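PDB 4IX3: MsStt7d protein, which probably phosphorylates other proteins at the expense of ATP, being a homologue of the state transition kinase Stt7, here represented by its catalytic domain. Local coordinates for residues Gly26-Gly31 against Val36-Phe41; Arg158-Gly163 against Arg247-Ser252; Lys238-Glu241 against Pro245-Phe248. All coordinates share one frame; numbering follows the deposited sequence. Where two conformers were deposited one is given.

Contact 1. Residues Gly26-Gly31 against Val36-Phe41; sequences GPLGSG and VFRGVF
Two backbone hydrogen bonds join Leu-28 and Gly-29 to Val-36 in a partly exposed contact at the base of the glycine-rich loop, the beta hairpin that covers the nucleotide site in the N-lobe of a protein kinase. Leu-28 N reaches Val-36 O at 2.7 Å, well tilted from the carbonyl plane, while Val-36 N meets Gly-29 O at 3.1 Å in an almost straight line. A water bridges the segments, accepting from Arg-38 N and lying within hydrogen-bonding distance of Gly-26 O. Leu-28 supplies most of the side-chain packing: its CG lies anti to the backbone N (chi1 -173°), which turns the branch toward strand 34-41, where the two methyls reach different residues. CD2 rests against CG1 of Val-36 at 3.9 Å, and CD1 lies over one face of the Arg-38 guanidinium, 3.7 Å from NH2, whose charge is answered by Glu-116. Beyond the bonded residues, Ser-30 and Gly-31 belong to the ADP-binding sites, and the Ser-30 hydroxyl bonds its counterpart in the second subunit. Strand 34-41 continues the sheet by pairing with strands 21-23 and 45-52; from the latter, Val-48 touches both Leu-28 and Val-36, and the nucleotide-binding Lys-50 packs on Val-36.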
ATOM      1  N   GLY B  26      -9.738   3.902 -13.009  1.00 42.63           N
ATOM      2  CA  GLY B  26      -8.618   2.990 -13.249  1.00 38.91           C
ATOM      3  C   GLY B  26      -7.328   3.481 -12.623  1.00 38.29           C
ATOM      4  O   GLY B  26      -6.612   4.263 -13.232  1.00 40.50           O
ATOM      5  N   PRO B  27      -7.005   3.026 -11.403  1.00 37.13           N
ATOM      6  CA  PRO B  27      -5.743   3.469 -10.815  1.00 36.07           C
ATOM      7  C   PRO B  27      -4.512   3.221 -11.694  1.00 36.33           C
ATOM      8  O   PRO B  27      -4.385   2.170 -12.317  1.00 45.86           O
ATOM      9  CB  PRO B  27      -5.677   2.685  -9.510  1.00 37.52           C
ATOM     10  CG  PRO B  27      -7.117   2.505  -9.142  1.00 36.50           C
ATOM     11  CD  PRO B  27      -7.812   2.240 -10.449  1.00 39.09           C
ATOM     12  N   LEU B  28      -3.643   4.219 -11.780  1.00 36.10           N
ATOM     13  CA  LEU B  28      -2.389   4.145 -12.526  1.00 38.17           C
ATOM     14  C   LEU B  28      -1.463   3.468 -11.515  1.00 56.41           C
ATOM     15  O   LEU B  28      -0.251   3.285 -11.692  1.00 40.63           O
ATOM     16  CB  LEU B  28      -1.983   5.581 -12.874  1.00 33.40           C
ATOM     17  CG  LEU B  28      -0.806   5.874 -13.790  1.00 33.11           C
ATOM     18  CD1 LEU B  28      -0.991   5.247 -15.169  1.00 37.64           C
ATOM     19  CD2 LEU B  28      -0.720   7.386 -13.898  1.00 37.88           C
ATOM     20  N   GLY B  29      -2.115   2.988 -10.466  1.00 52.81           N
ATOM     21  CA  GLY B  29      -1.446   2.238  -9.418  1.00 53.92           C
ATOM     22  C   GLY B  29      -1.932   2.759  -8.081  1.00 44.44           C
ATOM     23  O   GLY B  29      -2.230   3.944  -7.919  1.00 33.37           O
ATOM     24  N   SER B  30      -2.164   1.834  -7.166  1.00 34.46           N
ATOM     25  CA  SER B  30      -2.065   2.111  -5.738  1.00 44.19           C
ATOM     26  C   SER B  30      -0.611   1.911  -5.277  1.00 50.81           C
ATOM     27  O   SER B  30       0.055   0.972  -5.710  1.00 48.68           O
ATOM     28  CB  SER B  30      -2.981   1.153  -4.987  1.00 49.10           C
ATOM     29  OG  SER B  30      -3.230   0.022  -5.798  1.00 47.99           O
ATOM     30  N   GLY B  31      -0.106   2.819  -4.445  1.00 35.07           N
ATOM     31  CA  GLY B  31       1.242   2.690  -3.921  1.00 32.02           C
ATOM     32  C   GLY B  31       0.994   2.250  -2.505  1.00 27.28           C
ATOM     33  O   GLY B  31       0.049   1.510  -2.253  1.00 36.49           O
ATOM     34  N   VAL B  36      -3.266   6.805  -7.560  1.00 14.18           N
ATOM     35  CA  VAL B  36      -3.033   7.744  -8.673  1.00 12.08           C
ATOM     36  C   VAL B  36      -4.020   7.409  -9.786  1.00 13.65           C
ATOM     37  O   VAL B  36      -4.207   6.239 -10.118  1.00 16.28           O
ATOM     38  CB  VAL B  36      -1.559   7.703  -9.161  1.00 15.21           C
ATOM     39  CG1 VAL B  36      -1.405   8.663 -10.331  1.00 18.17           C
ATOM     40  CG2 VAL B  36      -0.621   8.072  -8.020  1.00 17.80           C
ATOM     41  N   PHE B  37      -4.645   8.433 -10.352  1.00 13.64           N
ATOM     42  CA  PHE B  37      -5.529   8.293 -11.486  1.00 12.37           C
ATOM     43  C   PHE B  37      -5.062   9.216 -12.627  1.00 12.68           C
ATOM     44  O   PHE B  37      -4.434  10.232 -12.381  1.00 14.56           O
ATOM     45  CB  PHE B  37      -6.929   8.783 -11.096  1.00 14.99           C
ATOM     46  CG  PHE B  37      -7.574   8.004  -9.990  1.00 16.19           C
ATOM     47  CD1 PHE B  37      -8.492   7.024 -10.284  1.00 24.09           C
ATOM     48  CD2 PHE B  37      -7.299   8.303  -8.670  1.00 16.98           C
ATOM     49  CE1 PHE B  37      -9.067   6.296  -9.256  1.00 25.42           C
ATOM     50  CE2 PHE B  37      -7.926   7.624  -7.619  1.00 18.96           C
ATOM     51  CZ  PHE B  37      -8.820   6.629  -7.932  1.00 23.74           C
ATOM     52  N   ARG B  38      -5.390   8.886 -13.869  1.00 15.88           N
ATOM     53  CA  ARG B  38      -5.249   9.881 -14.948  1.00 14.36           C
ATOM     54  C   ARG B  38      -6.449  10.822 -14.868  1.00 15.49           C
ATOM     55  O   ARG B  38      -7.522  10.450 -14.401  1.00 17.26           O
ATOM     56  CB  ARG B  38      -5.271   9.225 -16.319  1.00 19.30           C
ATOM     57  CG  ARG B  38      -4.037   8.424 -16.646  1.00 26.21           C
ATOM     58  CD  ARG B  38      -4.282   7.953 -18.062  1.00 31.79           C
ATOM     59  NE  ARG B  38      -3.247   7.033 -18.510  1.00 37.44           N
ATOM     60  CZ  ARG B  38      -3.253   5.732 -18.242  1.00 40.72           C
ATOM     61  NH1 ARG B  38      -4.241   5.221 -17.517  1.00 46.67           N
ATOM     62  NH2 ARG B  38      -2.248   4.954 -18.652  1.00 42.06           N
ATOM     63  N   GLY B  39      -6.282  12.041 -15.361  1.00 13.93           N
ATOM     64  CA  GLY B  39      -7.410  12.960 -15.475  1.00 15.68           C
ATOM     65  C   GLY B  39      -7.160  13.958 -16.588  1.00 17.52           C
ATOM     66  O   GLY B  39      -6.141  13.919 -17.278  1.00 17.18           O
ATOM     67  N   VAL B  40      -8.161  14.797 -16.820  1.00 16.49           N
ATOM     68  CA  VAL B  40      -8.060  15.838 -17.840  1.00 18.07           C
ATOM     69  C   VAL B  40      -8.459  17.131 -17.141  1.00 18.05           C
ATOM     70  O   VAL B  40      -9.527  17.186 -16.494  1.00 17.69           O
ATOM     71  CB  VAL B  40      -9.006  15.570 -19.030  1.00 18.99           C
ATOM     72  CG1 VAL B  40      -8.891  16.703 -20.037  1.00 21.21           C
ATOM     73  CG2 VAL B  40      -8.664  14.241 -19.705  1.00 25.09           C
ATOM     74  N   PHE B  41      -7.633  18.159 -17.319  1.00 16.08           N
ATOM     75  CA  PHE B  41      -7.842  19.441 -16.680  1.00 16.02           C
ATOM     76  C   PHE B  41      -8.216  20.428 -17.801  1.00 17.60           C
ATOM     77  O   PHE B  41      -7.507  20.521 -18.819  1.00 19.07           O
ATOM     78  CB  PHE B  41      -6.562  19.849 -15.943  1.00 16.10           C
ATOM     79  CG  PHE B  41      -6.581  21.209 -15.298  1.00 17.50           C
ATOM     80  CD1 PHE B  41      -7.600  21.583 -14.411  1.00 17.50           C
ATOM     81  CD2 PHE B  41      -5.570  22.137 -15.572  1.00 18.41           C
ATOM     82  CE1 PHE B  41      -7.557  22.809 -13.759  1.00 21.03           C
ATOM     83  CE2 PHE B  41      -5.501  23.368 -14.901  1.00 17.51           C
ATOM     84  CZ  PHE B  41      -6.520  23.717 -13.993  1.00 18.17           C
TER
HETATM   85  O   HOH W   1      -7.180   6.686 -14.229  1.00 23.23           O

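Contact 2. Residues Arg158-Gly163 against Arg247-Ser252; sequences RLHECG and RFDSWS
Asp-249 and His-160 make the one direct contact between these turns of helix 246-261 and helix 141-161, and the residues before and after Asp-249 turn to other partners. Arg-247, near the start of its helix, gives its NE to the carbonyl of Arg-326. Asp-249 has its CG anti to the carbonyl carbon (chi1 -74°), which sends the carboxylate across to the histidine. His-160 NE2 donates to OD2 of Asp-249 at 2.8 Å; the bond is nearly straight (174°), uses the anti lone pair of OD2 and lies in the imidazole plane. Ring and carboxylate are close to coplanar, 18° apart, and CB of Asp-249 also sits at the ring edge, 3.6 Å from NE2 of His-160. This is the F-helix aspartate that in protein kinases holds the backbone of the HRD motif: OD2 also accepts from the backbone N of His-166 and OD1 from that of Arg-167, so three N-H groups grip one buried carboxylate, two of them from the backbone of this catalytic-loop motif, whose Asp-168 binds magnesium. Helix 141-161, which carries the histidine, ends in a Schellman motif with Gly-163 at C-prime. Ser-250 then bonds the carbonyl of Ala-327, and the Ser-252 hydroxyl bonds the backbone carbonyl of Tyr-215.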
ATOM      1  N   ARG B 158      20.628  17.633  -8.122  1.00 11.83           N
ATOM      2  CA  ARG B 158      19.876  18.863  -7.815  1.00 11.50           C
ATOM      3  C   ARG B 158      18.884  18.661  -6.665  1.00 11.86           C
ATOM      4  O   ARG B 158      18.735  19.546  -5.793  1.00 13.77           O
ATOM      5  CB  ARG B 158      19.116  19.284  -9.077  1.00 12.79           C
ATOM      6  CG  ARG B 158      20.036  19.861 -10.141  1.00 16.87           C
ATOM      7  CD  ARG B 158      19.298  20.153 -11.463  1.00 18.31           C
ATOM      8  NE  ARG B 158      18.327  21.216 -11.226  1.00 19.52           N
ATOM      9  CZ  ARG B 158      17.200  21.386 -11.908  1.00 19.16           C
ATOM     10  NH1 ARG B 158      16.838  20.520 -12.858  1.00 24.61           N
ATOM     11  NH2 ARG B 158      16.427  22.426 -11.633  1.00 24.00           N
ATOM     12  N   LEU B 159      18.229  17.491  -6.563  1.00 11.20           N
ATOM     13  CA  LEU B 159      17.379  17.204  -5.398  1.00 10.90           C
ATOM     14  C   LEU B 159      18.180  17.207  -4.107  1.00 11.61           C
ATOM     15  O   LEU B 159      17.837  17.866  -3.107  1.00 12.19           O
ATOM     16  CB  LEU B 159      16.634  15.886  -5.595  1.00 11.38           C
ATOM     17  CG  LEU B 159      15.544  15.973  -6.662  1.00 10.53           C
ATOM     18  CD1 LEU B 159      15.040  14.606  -7.090  1.00 13.48           C
ATOM     19  CD2 LEU B 159      14.335  16.811  -6.246  1.00 13.30           C
ATOM     20  N   HIS B 160      19.319  16.509  -4.148  1.00 11.24           N
ATOM     21  CA  HIS B 160      20.134  16.446  -2.947  1.00 12.71           C
ATOM     22  C   HIS B 160      20.636  17.809  -2.487  1.00 13.38           C
ATOM     23  O   HIS B 160      20.714  18.096  -1.279  1.00 14.46           O
ATOM     24  CB  HIS B 160      21.317  15.483  -3.094  1.00 12.26           C
ATOM     25  CG  HIS B 160      20.884  14.085  -3.414  1.00 12.49           C
ATOM     26  ND1 HIS B 160      21.697  13.163  -3.997  1.00 13.03           N
ATOM     27  CD2 HIS B 160      19.660  13.474  -3.233  1.00 11.03           C
ATOM     28  CE1 HIS B 160      21.021  12.015  -4.185  1.00 12.25           C
ATOM     29  NE2 HIS B 160      19.769  12.187  -3.724  1.00 11.65           N
ATOM     30  N   GLU B 161      20.980  18.664  -3.449  1.00 14.05           N
ATOM     31  CA  GLU B 161      21.466  20.020  -3.188  1.00 17.09           C
ATOM     32  C   GLU B 161      20.429  20.850  -2.414  1.00 16.33           C
ATOM     33  O   GLU B 161      20.776  21.732  -1.641  1.00 19.49           O
ATOM     34  CB  GLU B 161      21.847  20.690  -4.531  1.00 19.92           C
ATOM     35  CG  GLU B 161      22.570  22.030  -4.500  1.00 28.16           C
ATOM     36  CD  GLU B 161      22.768  22.597  -5.913  1.00 38.64           C
ATOM     37  OE1 GLU B 161      22.716  21.844  -6.929  1.00 46.22           O
ATOM     38  OE2 GLU B 161      22.941  23.825  -6.031  1.00 61.68           O
ATOM     39  N   CYS B 162      19.155  20.569  -2.629  1.00 14.03           N
ATOM     40  CA  CYS B 162      18.127  21.280  -1.883  0.50 16.06           C
ATOM     41  C   CYS B 162      17.539  20.443  -0.768  1.00 15.12           C
ATOM     42  O   CYS B 162      16.481  20.783  -0.213  1.00 16.46           O
ATOM     43  CB  CYS B 162      17.063  21.873  -2.795  0.50 17.11           C
ATOM     44  SG  CYS B 162      15.931  20.672  -3.520  0.50 12.30           S
ATOM     45  N   GLY B 163      18.265  19.400  -0.369  1.00 14.60           N
ATOM     46  CA  GLY B 163      17.942  18.629   0.825  1.00 16.48           C
ATOM     47  C   GLY B 163      16.976  17.468   0.641  1.00 13.19           C
ATOM     48  O   GLY B 163      16.601  16.852   1.625  1.00 16.24           O
ATOM     49  N   ARG B 247      23.080   8.774  -0.222  1.00 12.19           N
ATOM     50  CA  ARG B 247      23.679   7.534  -0.767  1.00 12.70           C
ATOM     51  C   ARG B 247      22.656   6.403  -0.867  1.00 12.10           C
ATOM     52  O   ARG B 247      22.867   5.453  -1.631  1.00 13.46           O
ATOM     53  CB  ARG B 247      24.909   7.092   0.027  1.00 14.59           C
ATOM     54  CG  ARG B 247      26.210   7.642  -0.539  1.00 17.59           C
ATOM     55  CD  ARG B 247      26.268   9.156  -0.719  1.00 17.08           C
ATOM     56  NE  ARG B 247      27.658   9.567  -0.872  1.00 15.61           N
ATOM     57  CZ  ARG B 247      28.133  10.769  -0.564  1.00 15.05           C
ATOM     58  NH1 ARG B 247      27.294  11.760  -0.261  1.00 17.99           N
ATOM     59  NH2 ARG B 247      29.439  10.998  -0.581  1.00 18.68           N
ATOM     60  N   PHE B 248      21.472   6.544  -0.230  1.00 12.33           N
ATOM     61  CA  PHE B 248      20.382   5.612  -0.542  1.00 12.98           C
ATOM     62  C   PHE B 248      19.971   5.727  -2.010  1.00 11.48           C
ATOM     63  O   PHE B 248      19.784   4.725  -2.730  1.00 12.34           O
ATOM     64  CB  PHE B 248      19.183   5.909   0.383  1.00 13.87           C
ATOM     65  CG  PHE B 248      18.041   4.941   0.206  1.00 13.13           C
ATOM     66  CD1 PHE B 248      17.804   3.937   1.155  1.00 15.57           C
ATOM     67  CD2 PHE B 248      17.116   5.077  -0.818  1.00 12.95           C
ATOM     68  CE1 PHE B 248      16.761   3.013   0.982  1.00 14.99           C
ATOM     69  CE2 PHE B 248      16.054   4.205  -0.983  1.00 14.81           C
ATOM     70  CZ  PHE B 248      15.878   3.150  -0.070  1.00 14.79           C
ATOM     71  N   ASP B 249      19.876   6.978  -2.483  1.00 11.53           N
ATOM     72  CA  ASP B 249      19.552   7.215  -3.889  1.00 11.69           C
ATOM     73  C   ASP B 249      20.691   6.790  -4.835  1.00  9.86           C
ATOM     74  O   ASP B 249      20.427   6.315  -5.927  1.00 10.41           O
ATOM     75  CB  ASP B 249      19.244   8.691  -4.166  1.00 11.20           C
ATOM     76  CG  ASP B 249      17.874   9.146  -3.649  1.00 11.87           C
ATOM     77  OD1 ASP B 249      16.972   8.302  -3.402  1.00 10.80           O
ATOM     78  OD2 ASP B 249      17.685  10.393  -3.608  1.00 11.48           O
ATOM     79  N   SER B 250      21.931   6.891  -4.364  1.00 11.01           N
ATOM     80  CA  SER B 250      23.059   6.428  -5.205  1.00 10.00           C
ATOM     81  C   SER B 250      22.958   4.924  -5.515  1.00 10.01           C
ATOM     82  O   SER B 250      23.072   4.500  -6.665  1.00 10.91           O
ATOM     83  CB  SER B 250      24.372   6.671  -4.495  1.00 11.66           C
ATOM     84  OG  SER B 250      24.592   8.069  -4.315  1.00 12.61           O
ATOM     85  N   TRP B 251      22.621   4.129  -4.482  1.00 10.79           N
ATOM     86  CA  TRP B 251      22.479   2.664  -4.682  1.00 11.47           C
ATOM     87  C   TRP B 251      21.344   2.375  -5.646  1.00 10.88           C
ATOM     88  O   TRP B 251      21.483   1.613  -6.598  1.00 10.95           O
ATOM     89  CB  TRP B 251      22.202   2.019  -3.343  1.00 13.50           C
ATOM     90  CG  TRP B 251      21.923   0.546  -3.495  1.00 13.06           C
ATOM     91  CD1 TRP B 251      20.707  -0.063  -3.784  1.00 14.48           C
ATOM     92  CD2 TRP B 251      22.877  -0.539  -3.295  1.00 12.56           C
ATOM     93  NE1 TRP B 251      20.853  -1.420  -3.901  1.00 13.92           N
ATOM     94  CE2 TRP B 251      22.146  -1.771  -3.587  1.00 12.95           C
ATOM     95  CE3 TRP B 251      24.241  -0.611  -3.002  1.00 13.95           C
ATOM     96  CZ2 TRP B 251      22.757  -3.020  -3.507  1.00 16.73           C
ATOM     97  CZ3 TRP B 251      24.857  -1.863  -2.951  1.00 14.75           C
ATOM     98  CH2 TRP B 251      24.130  -3.042  -3.235  1.00 15.23           C
ATOM     99  N   SER B 252      20.178   3.044  -5.464  1.00 10.67           N
ATOM    100  CA  SER B 252      19.088   2.826  -6.394  1.00 10.15           C
ATOM    101  C   SER B 252      19.424   3.243  -7.827  1.00  9.55           C
ATOM    102  O   SER B 252      19.032   2.559  -8.752  1.00 10.70           O
ATOM    103  CB  SER B 252      17.859   3.641  -5.951  1.00 11.84           C
ATOM    104  OG  SER B 252      17.460   3.333  -4.628  1.00 12.31           O
TER

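Contact 3. Residues Lys238-Glu241 against Pro245-Phe248; sequences KLWE and PDRF
Trp-240 meets Pro-245 and Asp-246 where the short helix 236-243 turns into helix 246-261, the F helix of the kinase C-lobe. Apolar packing comes first. The six-membered part of the indole receives Pro-245 CG obliquely, 3.7 Å from CE3 of Trp-240, and the proline CD lies over the rim of one ring face while also approaching the carbonyl O of Trp-240. CB of Asp-246 adds to this, touching CH2 of Trp-240 at 3.8 Å. The same indole face takes polar neighbours as well. Asp-246 has its CG between the backbone N and the carbonyl carbon (chi1 57°), and from there the carboxylate lies over that face toward its rim, with OD2 3.9 Å above the plane, the two flat groups only 13° from parallel. A water, also above that face, donates to Trp-240 O at 3.0 Å and to Asp-246 OD2 at 2.7 Å, so it joins the two helices where no direct hydrogen bond does. The charged interaction is local to the second segment: Arg-247 NH1 forms a salt bridge to OD1 of Asp-246 at 2.8 Å, using the syn lone pair. Held by arginine on one oxygen and water on the other, the carboxylate probably has little freedom to rotate. Around the turn, His-160 of helix 141-161 packs against both Trp-240 and Asp-246, while the loop residues Cys-195 and Tyr-204 touch Trp-240 and Pro-245 respectively.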
ATOM      1  N   LYS B 238      25.024  17.899  10.397  1.00 32.41           N
ATOM      2  CA  LYS B 238      25.941  16.887  10.886  1.00 32.60           C
ATOM      3  C   LYS B 238      25.508  15.477  10.484  1.00 29.70           C
ATOM      4  O   LYS B 238      26.339  14.697   9.986  1.00 33.72           O
ATOM      5  CB  LYS B 238      26.096  17.007  12.406  1.00 34.79           C
ATOM      6  CG  LYS B 238      27.224  16.170  12.988  1.00 40.99           C
ATOM      7  CD  LYS B 238      27.450  16.495  14.453  1.00 54.03           C
ATOM      8  CE  LYS B 238      27.402  15.232  15.312  1.00 54.69           C
ATOM      9  NZ  LYS B 238      26.015  14.772  15.642  1.00 60.75           N
ATOM     10  N   LEU B 239      24.210  15.181  10.611  1.00 29.21           N
ATOM     11  CA  LEU B 239      23.654  13.881  10.215  1.00 26.78           C
ATOM     12  C   LEU B 239      23.782  13.641   8.717  1.00 23.84           C
ATOM     13  O   LEU B 239      24.021  12.505   8.281  1.00 24.37           O
ATOM     14  CB  LEU B 239      22.190  13.712  10.676  1.00 29.61           C
ATOM     15  CG  LEU B 239      21.836  13.786  12.166  1.00 38.73           C
ATOM     16  CD1 LEU B 239      22.202  15.180  12.612  1.00 40.37           C
ATOM     17  CD2 LEU B 239      20.349  13.560  12.387  1.00 36.14           C
ATOM     18  N   TRP B 240      23.548  14.693   7.935  1.00 23.19           N
ATOM     19  CA  TRP B 240      23.758  14.597   6.490  1.00 20.20           C
ATOM     20  C   TRP B 240      25.137  14.105   6.103  1.00 22.12           C
ATOM     21  O   TRP B 240      25.299  13.153   5.320  1.00 22.12           O
ATOM     22  CB  TRP B 240      23.474  15.954   5.822  1.00 20.55           C
ATOM     23  CG  TRP B 240      23.606  15.912   4.326  1.00 20.01           C
ATOM     24  CD1 TRP B 240      24.710  16.249   3.552  1.00 22.81           C
ATOM     25  CD2 TRP B 240      22.543  15.565   3.370  1.00 18.33           C
ATOM     26  NE1 TRP B 240      24.420  16.105   2.213  1.00 22.35           N
ATOM     27  CE2 TRP B 240      23.137  15.702   2.025  1.00 20.18           C
ATOM     28  CE3 TRP B 240      21.187  15.235   3.483  1.00 19.21           C
ATOM     29  CZ2 TRP B 240      22.383  15.504   0.856  1.00 19.84           C
ATOM     30  CZ3 TRP B 240      20.469  14.993   2.318  1.00 19.54           C
ATOM     31  CH2 TRP B 240      21.042  15.118   1.031  1.00 18.02           C
ATOM     32  N   GLU B 241      26.126  14.717   6.743  1.00 24.82           N
ATOM     33  CA  GLU B 241      27.519  14.393   6.484  1.00 27.30           C
ATOM     34  C   GLU B 241      27.920  13.037   7.062  1.00 28.21           C
ATOM     35  O   GLU B 241      28.626  12.281   6.412  1.00 28.02           O
ATOM     36  CB  GLU B 241      28.428  15.498   7.021  1.00 31.37           C
ATOM     37  CG  GLU B 241      28.152  16.886   6.455  1.00 44.86           C
ATOM     38  CD  GLU B 241      28.478  17.036   4.975  1.00 54.30           C
ATOM     39  OE1 GLU B 241      29.436  16.401   4.479  1.00 61.53           O
ATOM     40  OE2 GLU B 241      27.781  17.821   4.295  1.00 53.72           O
ATOM     41  N   PRO B 245      22.395  10.118   3.873  1.00 18.12           N
ATOM     42  CA  PRO B 245      21.142   9.533   3.413  1.00 16.39           C
ATOM     43  C   PRO B 245      20.960   9.616   1.902  1.00 14.01           C
ATOM     44  O   PRO B 245      20.272   8.767   1.309  1.00 16.27           O
ATOM     45  CB  PRO B 245      20.075  10.364   4.126  1.00 18.13           C
ATOM     46  CG  PRO B 245      20.764  11.689   4.400  1.00 17.48           C
ATOM     47  CD  PRO B 245      22.205  11.316   4.702  1.00 18.49           C
ATOM     48  N   ASP B 246      21.623  10.584   1.250  1.00 14.46           N
ATOM     49  CA  ASP B 246      21.578  10.678  -0.212  1.00 14.00           C
ATOM     50  C   ASP B 246      22.148   9.444  -0.910  1.00 12.08           C
ATOM     51  O   ASP B 246      21.813   9.175  -2.048  1.00 13.30           O
ATOM     52  CB  ASP B 246      22.299  11.950  -0.686  1.00 14.33           C
ATOM     53  CG  ASP B 246      23.732  11.993  -0.203  1.00 14.77           C
ATOM     54  OD1 ASP B 246      24.621  12.143  -1.066  1.00 18.01           O
ATOM     55  OD2 ASP B 246      23.959  11.918   1.028  1.00 18.36           O
ATOM     56  N   ARG B 247      23.080   8.774  -0.222  1.00 12.19           N
ATOM     57  CA  ARG B 247      23.679   7.534  -0.767  1.00 12.70           C
ATOM     58  C   ARG B 247      22.656   6.403  -0.867  1.00 12.10           C
ATOM     59  O   ARG B 247      22.867   5.453  -1.631  1.00 13.46           O
ATOM     60  CB  ARG B 247      24.909   7.092   0.027  1.00 14.59           C
ATOM     61  CG  ARG B 247      26.210   7.642  -0.539  1.00 17.59           C
ATOM     62  CD  ARG B 247      26.268   9.156  -0.719  1.00 17.08           C
ATOM     63  NE  ARG B 247      27.658   9.567  -0.872  1.00 15.61           N
ATOM     64  CZ  ARG B 247      28.133  10.769  -0.564  1.00 15.05           C
ATOM     65  NH1 ARG B 247      27.294  11.760  -0.261  1.00 17.99           N
ATOM     66  NH2 ARG B 247      29.439  10.998  -0.581  1.00 18.68           N
ATOM     67  N   PHE B 248      21.472   6.544  -0.230  1.00 12.33           N
ATOM     68  CA  PHE B 248      20.382   5.612  -0.542  1.00 12.98           C
ATOM     69  C   PHE B 248      19.971   5.727  -2.010  1.00 11.48           C
ATOM     70  O   PHE B 248      19.784   4.725  -2.730  1.00 12.34           O
ATOM     71  CB  PHE B 248      19.183   5.909   0.383  1.00 13.87           C
ATOM     72  CG  PHE B 248      18.041   4.941   0.206  1.00 13.13           C
ATOM     73  CD1 PHE B 248      17.804   3.937   1.155  1.00 15.57           C
ATOM     74  CD2 PHE B 248      17.116   5.077  -0.818  1.00 12.95           C
ATOM     75  CE1 PHE B 248      16.761   3.013   0.982  1.00 14.99           C
ATOM     76  CE2 PHE B 248      16.054   4.205  -0.983  1.00 14.81           C
ATOM     77  CZ  PHE B 248      15.878   3.150  -0.070  1.00 14.79           C
TER
HETATM   78  O   HOH W   2      25.911  13.162   2.405  1.00 21.51           O

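Contact 1 lies at the surface of the N-lobe, contacts 2 and 3 are buried in the helical C-lobe, and the N-lobe contact approaches neither more closely than about 15 Å between nearest atoms. Contacts 2 and 3 share helix 246-261 with Arg-247 and Phe-248, and their centres are about 9 Å apart. His-160 joins them, its ND1 standing 3.6 Å from Asp-246 CB. The chemistry follows the setting: backbone bonding in a hairpin of the nucleotide site for contact 1, a single side-chain bond between distant parts of the sequence for contact 2, and an aromatic ring packed against proline, carboxylate and water at a chain turn for contact 3.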